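Local coordinates for esterase (Xanthomonas oryzae pv. oryzae, PDB 3H2K), which probably hydrolyses carboxylic esters as a lipase-like member of the alpha/beta hydrolase fold, and holds octyl beta-D-glucopyranoside in the crystal, at residues A134-L139 against Y175-H180; A210-F215 against P309-L314; D217-S222 against G297-F302. All coordinates share one frame; numbering follows the deposited sequence.

Contact 1. Residues A134-L139 against Y175-H180; sequences AYHPYL and YSQGGH. With BOG (octyl beta-D-glucopyranoside), chain B.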
loop_
_atom_site.group_PDB
_atom_site.type_symbol
_atom_site.label_atom_id
_atom_site.label_comp_id
_atom_site.label_asym_id
_atom_site.label_seq_id
_atom_site.Cartn_x
_atom_site.Cartn_y
_atom_site.Cartn_z
ATOM N N ALA A 134 7.021 -16.498 -6.447
ATOM C CA ALA A 134 6.910 -16.495 -7.909
ATOM C C ALA A 134 6.128 -15.325 -8.505
ATOM O O ALA A 134 6.238 -15.040 -9.702
ATOM C CB ALA A 134 6.292 -17.815 -8.380
ATOM N N TYR A 135 5.328 -14.658 -7.683
ATOM C CA TYR A 135 4.541 -13.529 -8.158
ATOM C C TYR A 135 4.135 -12.665 -6.975
ATOM O O TYR A 135 4.374 -13.030 -5.823
ATOM C CB TYR A 135 3.274 -14.024 -8.875
ATOM C CG TYR A 135 2.307 -14.761 -7.972
ATOM C CD1 TYR A 135 2.477 -16.121 -7.689
ATOM C CD2 TYR A 135 1.244 -14.092 -7.364
ATOM C CE1 TYR A 135 1.610 -16.793 -6.820
ATOM C CE2 TYR A 135 0.374 -14.752 -6.491
ATOM C CZ TYR A 135 0.562 -16.099 -6.224
ATOM O OH TYR A 135 -0.289 -16.748 -5.351
ATOM N N HIS A 136 3.537 -11.512 -7.256
ATOM C CA HIS A 136 3.068 -10.648 -6.183
ATOM C C HIS A 136 1.549 -10.728 -6.097
ATOM O O HIS A 136 0.863 -10.456 -7.080
ATOM C CB HIS A 136 3.452 -9.188 -6.415
ATOM C CG HIS A 136 2.821 -8.252 -5.430
ATOM N ND1 HIS A 136 2.020 -7.195 -5.807
ATOM C CD2 HIS A 136 2.844 -8.241 -4.076
ATOM C CE1 HIS A 136 1.578 -6.571 -4.729
ATOM N NE2 HIS A 136 2.063 -7.186 -3.665
ATOM N N PRO A 137 1.008 -11.113 -4.924
ATOM C CA PRO A 137 -0.445 -11.215 -4.737
ATOM C C PRO A 137 -1.026 -9.807 -4.595
ATOM O O PRO A 137 -1.393 -9.377 -3.496
ATOM C CB PRO A 137 -0.580 -12.028 -3.443
ATOM C CG PRO A 137 0.745 -12.782 -3.346
ATOM C CD PRO A 137 1.722 -11.727 -3.792
ATOM N N TYR A 138 -1.088 -9.095 -5.714
ATOM C CA TYR A 138 -1.592 -7.726 -5.750
ATOM C C TYR A 138 -2.987 -7.625 -5.142
ATOM O O TYR A 138 -3.884 -8.381 -5.502
ATOM C CB TYR A 138 -1.597 -7.222 -7.200
ATOM C CG TYR A 138 -1.971 -5.763 -7.374
ATOM C CD1 TYR A 138 -1.328 -4.759 -6.640
ATOM C CD2 TYR A 138 -2.935 -5.381 -8.305
ATOM C CE1 TYR A 138 -1.640 -3.410 -6.833
ATOM C CE2 TYR A 138 -3.251 -4.038 -8.512
ATOM C CZ TYR A 138 -2.601 -3.059 -7.775
ATOM O OH TYR A 138 -2.896 -1.737 -8.000
ATOM N N LEU A 139 -3.142 -6.691 -4.206
ATOM C CA LEU A 139 -4.406 -6.449 -3.518
ATOM C C LEU A 139 -4.977 -7.670 -2.789
ATOM O O LEU A 139 -6.187 -7.780 -2.604
ATOM C CB LEU A 139 -5.434 -5.890 -4.505
ATOM C CG LEU A 139 -5.023 -4.540 -5.113
ATOM C CD1 LEU A 139 -5.915 -4.202 -6.296
ATOM C CD2 LEU A 139 -5.096 -3.455 -4.044
ATOM N N TYR A 175 -0.194 4.070 1.341
ATOM C CA TYR A 175 -0.784 4.857 0.269
ATOM C C TYR A 175 -1.133 4.019 -0.963
ATOM O O TYR A 175 -0.359 3.154 -1.364
ATOM C CB TYR A 175 0.193 5.986 -0.083
ATOM C CG TYR A 175 0.147 6.451 -1.521
ATOM C CD1 TYR A 175 -0.924 7.200 -2.003
ATOM C CD2 TYR A 175 1.178 6.132 -2.401
ATOM C CE1 TYR A 175 -0.965 7.618 -3.338
ATOM C CE2 TYR A 175 1.147 6.543 -3.731
ATOM C CZ TYR A 175 0.075 7.285 -4.193
ATOM O OH TYR A 175 0.052 7.697 -5.508
ATOM N N SER A 176 -2.310 4.282 -1.536
ATOM C CA SER A 176 -2.805 3.591 -2.729
ATOM C C SER A 176 -2.999 2.100 -2.407
ATOM O O SER A 176 -3.829 1.757 -1.563
ATOM C CB SER A 176 -1.818 3.796 -3.886
ATOM O OG SER A 176 -2.398 3.440 -5.126
ATOM N N GLN A 177 -2.270 1.209 -3.071
ATOM C CA GLN A 177 -2.407 -0.206 -2.720
ATOM C C GLN A 177 -2.024 -0.298 -1.237
ATOM O O GLN A 177 -2.539 -1.133 -0.496
ATOM C CB GLN A 177 -1.451 -1.084 -3.532
ATOM C CG GLN A 177 -1.512 -2.564 -3.126
ATOM C CD GLN A 177 -0.340 -3.378 -3.649
ATOM O OE1 GLN A 177 -0.208 -4.563 -3.336
ATOM N NE2 GLN A 177 0.516 -2.749 -4.444
ATOM N N GLY A 178 -1.114 0.583 -0.823
ATOM C CA GLY A 178 -0.659 0.616 0.557
ATOM C C GLY A 178 -1.765 0.950 1.543
ATOM O O GLY A 178 -1.668 0.616 2.723
ATOM N N GLY A 179 -2.808 1.627 1.069
ATOM C CA GLY A 179 -3.922 1.952 1.943
ATOM C C GLY A 179 -4.710 0.675 2.196
ATOM O O GLY A 179 -5.224 0.438 3.292
ATOM N N HIS A 180 -4.810 -0.146 1.155
ATOM C CA HIS A 180 -5.494 -1.430 1.239
ATOM C C HIS A 180 -4.681 -2.269 2.228
ATOM O O HIS A 180 -5.230 -2.888 3.140
ATOM C CB HIS A 180 -5.497 -2.106 -0.140
ATOM C CG HIS A 180 -6.235 -3.408 -0.182
ATOM N ND1 HIS A 180 -7.608 -3.485 -0.268
ATOM C CD2 HIS A 180 -5.790 -4.685 -0.146
ATOM C CE1 HIS A 180 -7.976 -4.754 -0.283
ATOM N NE2 HIS A 180 -6.892 -5.503 -0.210
HETATM C C1 BOG B . -10.735 0.806 -14.616
HETATM O O1 BOG B . -9.902 1.502 -13.676
HETATM C C2 BOG B . -10.622 1.451 -15.997
HETATM O O2 BOG B . -11.014 2.826 -15.940
HETATM C C3 BOG B . -11.515 0.700 -16.986
HETATM O O3 BOG B . -11.313 1.223 -18.302
HETATM C C4 BOG B . -11.161 -0.788 -16.972
HETATM O O4 BOG B . -12.137 -1.498 -17.739
HETATM C C5 BOG B . -11.166 -1.328 -15.540
HETATM O O5 BOG B . -10.290 -0.557 -14.704
HETATM C C6 BOG B . -10.650 -2.769 -15.548
HETATM O O6 BOG B . -9.303 -2.784 -16.025
HETATM C "C1'" BOG B . -9.997 0.870 -12.392
HETATM C "C2'" BOG B . -8.825 1.353 -11.533
HETATM C "C3'" BOG B . -8.819 0.694 -10.153
HETATM C "C4'" BOG B . -7.553 1.100 -9.396
HETATM C "C5'" BOG B . -7.450 0.424 -8.027
HETATM C "C6'" BOG B . -6.109 0.772 -7.375
HETATM C "C7'" BOG B . -5.931 0.042 -6.043
HETATM C "C8'" BOG B . -4.556 0.337 -5.440
#

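Contact 2. Residues A210-F215 against P309-L314; sequences ALEQTF and PFRQDL. With BOG (octyl beta-D-glucopyranoside), chain B.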
loop_
_atom_site.group_PDB
_atom_site.type_symbol
_atom_site.label_atom_id
_atom_site.label_comp_id
_atom_site.label_asym_id
_atom_site.label_seq_id
_atom_site.Cartn_x
_atom_site.Cartn_y
_atom_site.Cartn_z
ATOM N N ALA A 210 -13.226 -0.402 -0.627
ATOM C CA ALA A 210 -14.393 -0.967 -1.297
ATOM C C ALA A 210 -13.834 -1.417 -2.645
ATOM O O ALA A 210 -14.140 -0.845 -3.696
ATOM C CB ALA A 210 -15.472 0.103 -1.478
ATOM N N LEU A 211 -13.000 -2.449 -2.588
ATOM C CA LEU A 211 -12.317 -2.983 -3.763
ATOM C C LEU A 211 -13.220 -3.351 -4.930
ATOM O O LEU A 211 -13.059 -2.829 -6.035
ATOM C CB LEU A 211 -11.467 -4.193 -3.363
ATOM C CG LEU A 211 -10.567 -4.771 -4.461
ATOM C CD1 LEU A 211 -9.665 -3.678 -5.033
ATOM C CD2 LEU A 211 -9.737 -5.907 -3.879
ATOM N N GLU A 212 -14.157 -4.260 -4.694
ATOM C CA GLU A 212 -15.072 -4.668 -5.747
ATOM C C GLU A 212 -15.826 -3.453 -6.293
ATOM O O GLU A 212 -15.919 -3.268 -7.503
ATOM C CB GLU A 212 -16.061 -5.710 -5.214
ATOM C CG GLU A 212 -17.216 -5.983 -6.156
ATOM C CD GLU A 212 -18.247 -6.924 -5.565
ATOM O OE1 GLU A 212 -18.497 -6.844 -4.346
ATOM O OE2 GLU A 212 -18.815 -7.733 -6.325
ATOM N N GLN A 213 -16.357 -2.622 -5.400
ATOM C CA GLN A 213 -17.096 -1.433 -5.821
ATOM C C GLN A 213 -16.232 -0.503 -6.667
ATOM O O GLN A 213 -16.704 0.082 -7.644
ATOM C CB GLN A 213 -17.619 -0.662 -4.600
ATOM C CG GLN A 213 -18.040 0.769 -4.911
ATOM C CD GLN A 213 -18.613 1.484 -3.702
ATOM O OE1 GLN A 213 -19.741 1.217 -3.286
ATOM N NE2 GLN A 213 -17.831 2.386 -3.119
ATOM N N THR A 214 -14.971 -0.353 -6.278
ATOM C CA THR A 214 -14.058 0.507 -7.014
ATOM C C THR A 214 -13.974 0.078 -8.483
ATOM O O THR A 214 -14.095 0.909 -9.386
ATOM C CB THR A 214 -12.642 0.494 -6.376
ATOM O OG1 THR A 214 -12.706 1.089 -5.075
ATOM C CG2 THR A 214 -11.650 1.279 -7.228
ATOM N N PHE A 215 -13.779 -1.211 -8.737
ATOM C CA PHE A 215 -13.685 -1.659 -10.123
ATOM C C PHE A 215 -15.018 -1.579 -10.869
ATOM O O PHE A 215 -15.055 -1.251 -12.055
ATOM C CB PHE A 215 -13.099 -3.075 -10.197
ATOM C CG PHE A 215 -11.589 -3.101 -10.167
ATOM C CD1 PHE A 215 -10.902 -3.275 -8.969
ATOM C CD2 PHE A 215 -10.857 -2.901 -11.338
ATOM C CE1 PHE A 215 -9.502 -3.249 -8.936
ATOM C CE2 PHE A 215 -9.456 -2.869 -11.321
ATOM C CZ PHE A 215 -8.779 -3.044 -10.117
ATOM N N PRO A 309 -15.691 -14.831 -11.700
ATOM C CA PRO A 309 -14.487 -15.218 -10.948
ATOM C C PRO A 309 -13.580 -14.082 -10.485
ATOM O O PRO A 309 -13.118 -14.077 -9.342
ATOM C CB PRO A 309 -13.780 -16.196 -11.895
ATOM C CG PRO A 309 -14.238 -15.759 -13.256
ATOM C CD PRO A 309 -15.702 -15.453 -13.037
ATOM N N PHE A 310 -13.314 -13.125 -11.367
ATOM C CA PHE A 310 -12.471 -11.994 -10.998
ATOM C C PHE A 310 -13.202 -11.147 -9.960
ATOM O O PHE A 310 -12.609 -10.712 -8.969
ATOM C CB PHE A 310 -12.137 -11.142 -12.228
ATOM C CG PHE A 310 -11.380 -9.878 -11.906
ATOM C CD1 PHE A 310 -10.235 -9.917 -11.109
ATOM C CD2 PHE A 310 -11.802 -8.653 -12.413
ATOM C CE1 PHE A 310 -9.523 -8.754 -10.823
ATOM C CE2 PHE A 310 -11.097 -7.476 -12.135
ATOM C CZ PHE A 310 -9.953 -7.529 -11.337
ATOM N N ARG A 311 -14.493 -10.924 -10.185
ATOM C CA ARG A 311 -15.301 -10.130 -9.261
ATOM C C ARG A 311 -15.357 -10.776 -7.870
ATOM O O ARG A 311 -15.316 -10.082 -6.850
ATOM C CB ARG A 311 -16.713 -9.955 -9.826
ATOM C CG ARG A 311 -17.573 -8.977 -9.054
ATOM C CD ARG A 311 -18.809 -8.598 -9.855
ATOM N NE ARG A 311 -19.819 -7.961 -9.016
ATOM C CZ ARG A 311 -20.995 -7.526 -9.457
ATOM N NH1 ARG A 311 -21.316 -7.648 -10.740
ATOM N NH2 ARG A 311 -21.863 -6.995 -8.606
ATOM N N GLN A 312 -15.446 -12.100 -7.832
ATOM C CA GLN A 312 -15.480 -12.815 -6.559
ATOM C C GLN A 312 -14.145 -12.646 -5.834
ATOM O O GLN A 312 -14.105 -12.455 -4.615
ATOM C CB GLN A 312 -15.741 -14.308 -6.784
ATOM C CG GLN A 312 -17.135 -14.640 -7.286
ATOM C CD GLN A 312 -17.387 -16.136 -7.337
ATOM O OE1 GLN A 312 -16.756 -16.862 -8.111
ATOM N NE2 GLN A 312 -18.309 -16.607 -6.508
ATOM N N ASP A 313 -13.051 -12.721 -6.585
ATOM C CA ASP A 313 -11.729 -12.563 -5.992
ATOM C C ASP A 313 -11.579 -11.148 -5.435
ATOM O O ASP A 313 -10.910 -10.943 -4.423
ATOM C CB ASP A 313 -10.635 -12.849 -7.022
ATOM C CG ASP A 313 -10.640 -14.301 -7.502
ATOM O OD1 ASP A 313 -11.229 -15.173 -6.818
ATOM O OD2 ASP A 313 -10.043 -14.567 -8.565
ATOM N N LEU A 314 -12.200 -10.170 -6.091
ATOM C CA LEU A 314 -12.128 -8.797 -5.597
ATOM C C LEU A 314 -12.953 -8.691 -4.324
ATOM O O LEU A 314 -12.513 -8.096 -3.344
ATOM C CB LEU A 314 -12.679 -7.796 -6.623
ATOM C CG LEU A 314 -11.880 -7.581 -7.910
ATOM C CD1 LEU A 314 -12.548 -6.479 -8.725
ATOM C CD2 LEU A 314 -10.441 -7.196 -7.584
HETATM C C1 BOG B . -10.735 0.806 -14.616
HETATM O O1 BOG B . -9.902 1.502 -13.676
HETATM C C2 BOG B . -10.622 1.451 -15.997
HETATM O O2 BOG B . -11.014 2.826 -15.940
HETATM C C3 BOG B . -11.515 0.700 -16.986
HETATM O O3 BOG B . -11.313 1.223 -18.302
HETATM C C4 BOG B . -11.161 -0.788 -16.972
HETATM O O4 BOG B . -12.137 -1.498 -17.739
HETATM C C5 BOG B . -11.166 -1.328 -15.540
HETATM O O5 BOG B . -10.290 -0.557 -14.704
HETATM C C6 BOG B . -10.650 -2.769 -15.548
HETATM O O6 BOG B . -9.303 -2.784 -16.025
HETATM C "C1'" BOG B . -9.997 0.870 -12.392
HETATM C "C2'" BOG B . -8.825 1.353 -11.533
HETATM C "C3'" BOG B . -8.819 0.694 -10.153
HETATM C "C4'" BOG B . -7.553 1.100 -9.396
HETATM C "C5'" BOG B . -7.450 0.424 -8.027
HETATM C "C6'" BOG B . -6.109 0.772 -7.375
HETATM C "C7'" BOG B . -5.931 0.042 -6.043
HETATM C "C8'" BOG B . -4.556 0.337 -5.440
#

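Contact 3. Residues D217-S222 against G297-F302; sequences DSWSGS and GFYSDF. With BOG (octyl beta-D-glucopyranoside), chain B.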
loop_
_atom_site.group_PDB
_atom_site.type_symbol
_atom_site.label_atom_id
_atom_site.label_comp_id
_atom_site.label_asym_id
_atom_site.label_seq_id
_atom_site.Cartn_x
_atom_site.Cartn_y
_atom_site.Cartn_z
ATOM N N ASP A 217 -17.520 0.579 -10.285
ATOM C CA ASP A 217 -17.785 1.995 -10.538
ATOM C C ASP A 217 -16.969 2.591 -11.684
ATOM O O ASP A 217 -17.438 3.502 -12.370
ATOM C CB ASP A 217 -17.538 2.824 -9.268
ATOM C CG ASP A 217 -18.682 2.732 -8.273
ATOM O OD1 ASP A 217 -19.689 2.063 -8.575
ATOM O OD2 ASP A 217 -18.579 3.335 -7.184
ATOM N N SER A 218 -15.756 2.087 -11.892
ATOM C CA SER A 218 -14.899 2.604 -12.959
ATOM C C SER A 218 -14.731 1.649 -14.135
ATOM O O SER A 218 -13.855 1.855 -14.973
ATOM C CB SER A 218 -13.506 2.941 -12.405
ATOM O OG SER A 218 -13.570 3.946 -11.405
ATOM N N TRP A 219 -15.573 0.621 -14.220
ATOM C CA TRP A 219 -15.439 -0.365 -15.291
ATOM C C TRP A 219 -15.484 0.196 -16.711
ATOM O O TRP A 219 -14.759 -0.276 -17.585
ATOM C CB TRP A 219 -16.506 -1.459 -15.144
ATOM C CG TRP A 219 -16.155 -2.743 -15.853
ATOM C CD1 TRP A 219 -16.816 -3.313 -16.905
ATOM C CD2 TRP A 219 -15.073 -3.632 -15.531
ATOM N NE1 TRP A 219 -16.216 -4.502 -17.255
ATOM C CE2 TRP A 219 -15.145 -4.720 -16.426
ATOM C CE3 TRP A 219 -14.054 -3.613 -14.569
ATOM C CZ2 TRP A 219 -14.233 -5.785 -16.388
ATOM C CZ3 TRP A 219 -13.146 -4.674 -14.529
ATOM C CH2 TRP A 219 -13.244 -5.744 -15.436
ATOM N N SER A 220 -16.331 1.194 -16.943
ATOM C CA SER A 220 -16.466 1.786 -18.273
ATOM C C SER A 220 -15.268 2.635 -18.678
ATOM O O SER A 220 -15.077 2.922 -19.862
ATOM C CB SER A 220 -17.728 2.649 -18.342
ATOM O OG SER A 220 -17.611 3.778 -17.493
ATOM N N GLY A 221 -14.464 3.036 -17.700
ATOM C CA GLY A 221 -13.305 3.858 -17.993
ATOM C C GLY A 221 -13.323 5.136 -17.177
ATOM O O GLY A 221 -12.296 5.790 -16.988
ATOM N N SER A 222 -14.500 5.500 -16.683
ATOM C CA SER A 222 -14.614 6.704 -15.881
ATOM C C SER A 222 -15.580 6.492 -14.725
ATOM O O SER A 222 -16.423 5.588 -14.753
ATOM C CB SER A 222 -15.071 7.881 -16.750
ATOM O OG SER A 222 -16.395 7.690 -17.208
ATOM N N GLY A 297 -16.944 -11.103 -23.822
ATOM C CA GLY A 297 -17.653 -11.902 -22.837
ATOM C C GLY A 297 -17.262 -11.518 -21.421
ATOM O O GLY A 297 -18.115 -11.288 -20.568
ATOM N N PHE A 298 -15.963 -11.453 -21.169
ATOM C CA PHE A 298 -15.461 -11.086 -19.846
ATOM C C PHE A 298 -15.896 -9.668 -19.479
ATOM O O PHE A 298 -16.418 -9.425 -18.388
ATOM C CB PHE A 298 -13.932 -11.154 -19.823
ATOM C CG PHE A 298 -13.319 -10.604 -18.561
ATOM C CD1 PHE A 298 -13.430 -11.295 -17.357
ATOM C CD2 PHE A 298 -12.645 -9.386 -18.575
ATOM C CE1 PHE A 298 -12.878 -10.777 -16.179
ATOM C CE2 PHE A 298 -12.090 -8.856 -17.407
ATOM C CZ PHE A 298 -12.207 -9.555 -16.205
ATOM N N TYR A 299 -15.690 -8.737 -20.403
ATOM C CA TYR A 299 -16.021 -7.338 -20.152
ATOM C C TYR A 299 -17.478 -7.074 -19.781
ATOM O O TYR A 299 -17.754 -6.177 -18.988
ATOM C CB TYR A 299 -15.631 -6.469 -21.350
ATOM C CG TYR A 299 -15.603 -4.993 -21.018
ATOM C CD1 TYR A 299 -14.649 -4.475 -20.139
ATOM C CD2 TYR A 299 -16.537 -4.112 -21.569
ATOM C CE1 TYR A 299 -14.623 -3.118 -19.814
ATOM C CE2 TYR A 299 -16.525 -2.749 -21.250
ATOM C CZ TYR A 299 -15.566 -2.262 -20.373
ATOM O OH TYR A 299 -15.551 -0.923 -20.044
ATOM N N SER A 300 -18.414 -7.835 -20.340
ATOM C CA SER A 300 -19.817 -7.613 -19.995
ATOM C C SER A 300 -20.233 -8.449 -18.784
ATOM O O SER A 300 -21.093 -8.036 -18.009
ATOM C CB SER A 300 -20.738 -7.923 -21.184
ATOM O OG SER A 300 -20.828 -9.311 -21.424
ATOM N N ASP A 301 -19.617 -9.613 -18.611
ATOM C CA ASP A 301 -19.947 -10.484 -17.480
ATOM C C ASP A 301 -19.567 -9.884 -16.122
ATOM O O ASP A 301 -20.323 -9.989 -15.150
ATOM C CB ASP A 301 -19.258 -11.841 -17.642
ATOM C CG ASP A 301 -19.735 -12.870 -16.623
ATOM O OD1 ASP A 301 -20.931 -13.244 -16.662
ATOM O OD2 ASP A 301 -18.912 -13.305 -15.783
ATOM N N PHE A 302 -18.406 -9.243 -16.056
ATOM C CA PHE A 302 -17.942 -8.666 -14.799
ATOM C C PHE A 302 -18.952 -7.763 -14.086
ATOM O O PHE A 302 -19.309 -8.018 -12.937
ATOM C CB PHE A 302 -16.635 -7.894 -15.006
ATOM C CG PHE A 302 -16.093 -7.283 -13.736
ATOM C CD1 PHE A 302 -15.435 -8.069 -12.793
ATOM C CD2 PHE A 302 -16.271 -5.930 -13.471
ATOM C CE1 PHE A 302 -14.958 -7.513 -11.603
ATOM C CE2 PHE A 302 -15.799 -5.360 -12.284
ATOM C CZ PHE A 302 -15.140 -6.154 -11.350
HETATM C C1 BOG B . -10.735 0.806 -14.616
HETATM O O1 BOG B . -9.902 1.502 -13.676
HETATM C C2 BOG B . -10.622 1.451 -15.997
HETATM O O2 BOG B . -11.014 2.826 -15.940
HETATM C C3 BOG B . -11.515 0.700 -16.986
HETATM O O3 BOG B . -11.313 1.223 -18.302
HETATM C C4 BOG B . -11.161 -0.788 -16.972
HETATM O O4 BOG B . -12.137 -1.498 -17.739
HETATM C C5 BOG B . -11.166 -1.328 -15.540
HETATM O O5 BOG B . -10.290 -0.557 -14.704
HETATM C C6 BOG B . -10.650 -2.769 -15.548
HETATM O O6 BOG B . -9.303 -2.784 -16.025
HETATM C "C1'" BOG B . -9.997 0.870 -12.392
HETATM C "C2'" BOG B . -8.825 1.353 -11.533
HETATM C "C3'" BOG B . -8.819 0.694 -10.153
HETATM C "C4'" BOG B . -7.553 1.100 -9.396
HETATM C "C5'" BOG B . -7.450 0.424 -8.027
HETATM C "C6'" BOG B . -6.109 0.772 -7.375
HETATM C "C7'" BOG B . -5.931 0.042 -6.043
HETATM C "C8'" BOG B . -4.556 0.337 -5.440
#

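Contact 1. Residues A134-L139 against Y175-H180
Gln177 reaches from the start of helix 177-192 into a corner formed by His136, Tyr138 and Leu139. The helix follows a turn with the GxSxG pattern of an alpha/beta hydrolase nucleophile elbow; Ser176, at its apex, has a positive phi of 63°, and its OG bonds to His377, consistent with a catalytic serine.

With CG anti to the backbone N (chi1 177°) and the chain extended beyond it, the Gln177 amide is carried straight across to the loop. There it meets the rim of the Tyr138 ring, CD lying 3.4 Å from Tyr138 CE1, with amide and ring planes 81° apart. His136 comes from the opposite direction and presents its CE1 edge to the same amide. A glutamine suits this place because its long chain carries a flat end into the angle between two ring edges. Tyr138 OH and Thr88 OG1 share a hydrogen bond, and the Tyr138 ring stacks on Tyr237.

Leu139 supplies the apolar side of the contact. Its CD2 rests 3.8 Å from Gln177 CG and also lies over one face of the His180 imidazole, 4.0 Å from His180 CG, the two side chains crossing at about a right angle.

The octyl tail of the bound detergent ends here, its C8' methyl 3.4 Å from Gln177 N and 3.8 Å from Ser176 OG.

Contact 2. Residues A210-F215 against P309-L314
Helices 211-217 and 309-315 pack against each other through Leu314, which fits among Leu211, Glu212 and Phe215. The short helical segments approach to 9.2 Å between axes, and their directions differ by 136°, so they run roughly antiparallel but splayed. Leu314 CG stands beside its own backbone N, anti to the carbonyl carbon, and from there the two methyls part: CD1 comes 3.6 Å from Phe215 CD1, while CD2 lies 4.0 Å from Leu211 CG. A branched leucine suits a position that must fill the space between two partners one helical turn apart.

Both helices belong to the helical insertion between strands 198-205 and 328-332, a place where alpha/beta hydrolases commonly carry a cap or lid over the active site. Here the contact also forms a wall for the ligand. Phe310 turns its edge to one face of Phe215, ring centroids 5.8 Å apart and planes at 74°, in a T-shaped pair. The octyl chain of the detergent lies over the opposite face, with C3' 3.7 Å from Phe215 CZ. A flat, apolar ring can thus serve the protein on one side and an alkyl chain on the other.

Farther from the ligand, Arg311 and Glu212 form a salt bridge. Arg311 NE gives a nearly straight bond (167°) to Glu212 OE2 at 2.9 Å, with the oxygen in the guanidinium plane. The carboxylate is met on its anti side, and this is a single bond rather than a two-pronged pairing. The other end of the guanidinium is not idle: Arg311 NH1 bonds to Phe302 O. On helix 211-217, Thr214 OG1 returns a 2.8 Å bond to Ala210 O, which also accepts Thr214 N.

Contact 3. Residues D217-S222 against G297-F302
The backbone oxygen of Trp219 is gripped by two hydroxyl groups. Tyr299 OH donates to Trp219 O at 2.7 Å, approaching from above the carbonyl plane, and O4 of the detergent's glucose donates to Trp219 O at 2.9 Å. The tryptophan pays the bond back in kind: Trp219 NE1 gives its hydrogen to Tyr299 O at 2.9 Å (156°), in the carbonyl plane and on a lone pair. The buried indole N-H therefore has an acceptor, and the two residues are doubly tied, each using one side-chain and one backbone group.

The Trp219 ring system is sandwiched between two aromatic rings. Over one face Tyr299 forms an offset stack with the five-membered ring, centroids 4.3 Å apart and planes at 20°. Over the opposite face Phe302 makes a face-to-face stack with the six-membered ring, with a centroid separation of 3.9 Å and planes at 26°. That side is tight, Trp219 CD2 lying only 3.3 Å from Phe302 CD2. Phe298 completes this aromatic cluster at the indole edge, its CE2 3.9 Å from Trp219 CH2. Phe298 and Phe302 are one turn apart on helix 296-304, with Tyr299 next to Phe298; flat apolar rings suit the faces and edge of an indole, and the tyrosine adds a hydroxyl for Trp219 O.

The tryptophan sits in a type I beta turn from Ser218 to Gly221, just beyond helix 211-217. Gly221 ends the turn with a positive phi, where a side chain would be jammed against the carbonyl oxygen of Ser220.

The Tyr299 bond probably holds Trp219 O in position while it accepts the sugar hydroxyl. It joins the backbone oxygens of Asn228 and Gly231, which also bond to the detergent, in a set of acceptors consistent with a site for a hydroxyl-bearing head group.

From the N terminus, contact 1 comes first: after strand 119-123 the chain passes through 134-139, forms helix 141-162 and strand 169-175, and closes the loop at 175-180, joining the loop to the proposed nucleophile elbow. Contact 2 opens later, after strand 198-205, and closes at 309-314. Contact 3, 217-222 with 297-302, is nested within it, and both join parts of the helical insertion before strand 328-332. Contacts 1 and 2 meet where Leu139 touches Leu211; contacts 2 and 3 share packing around Phe302, whose backbone oxygen also bonds to Arg311. The detergent spans all three, its glucose at contact 3, its chain passing contact 2 and its tail ending at contact 1.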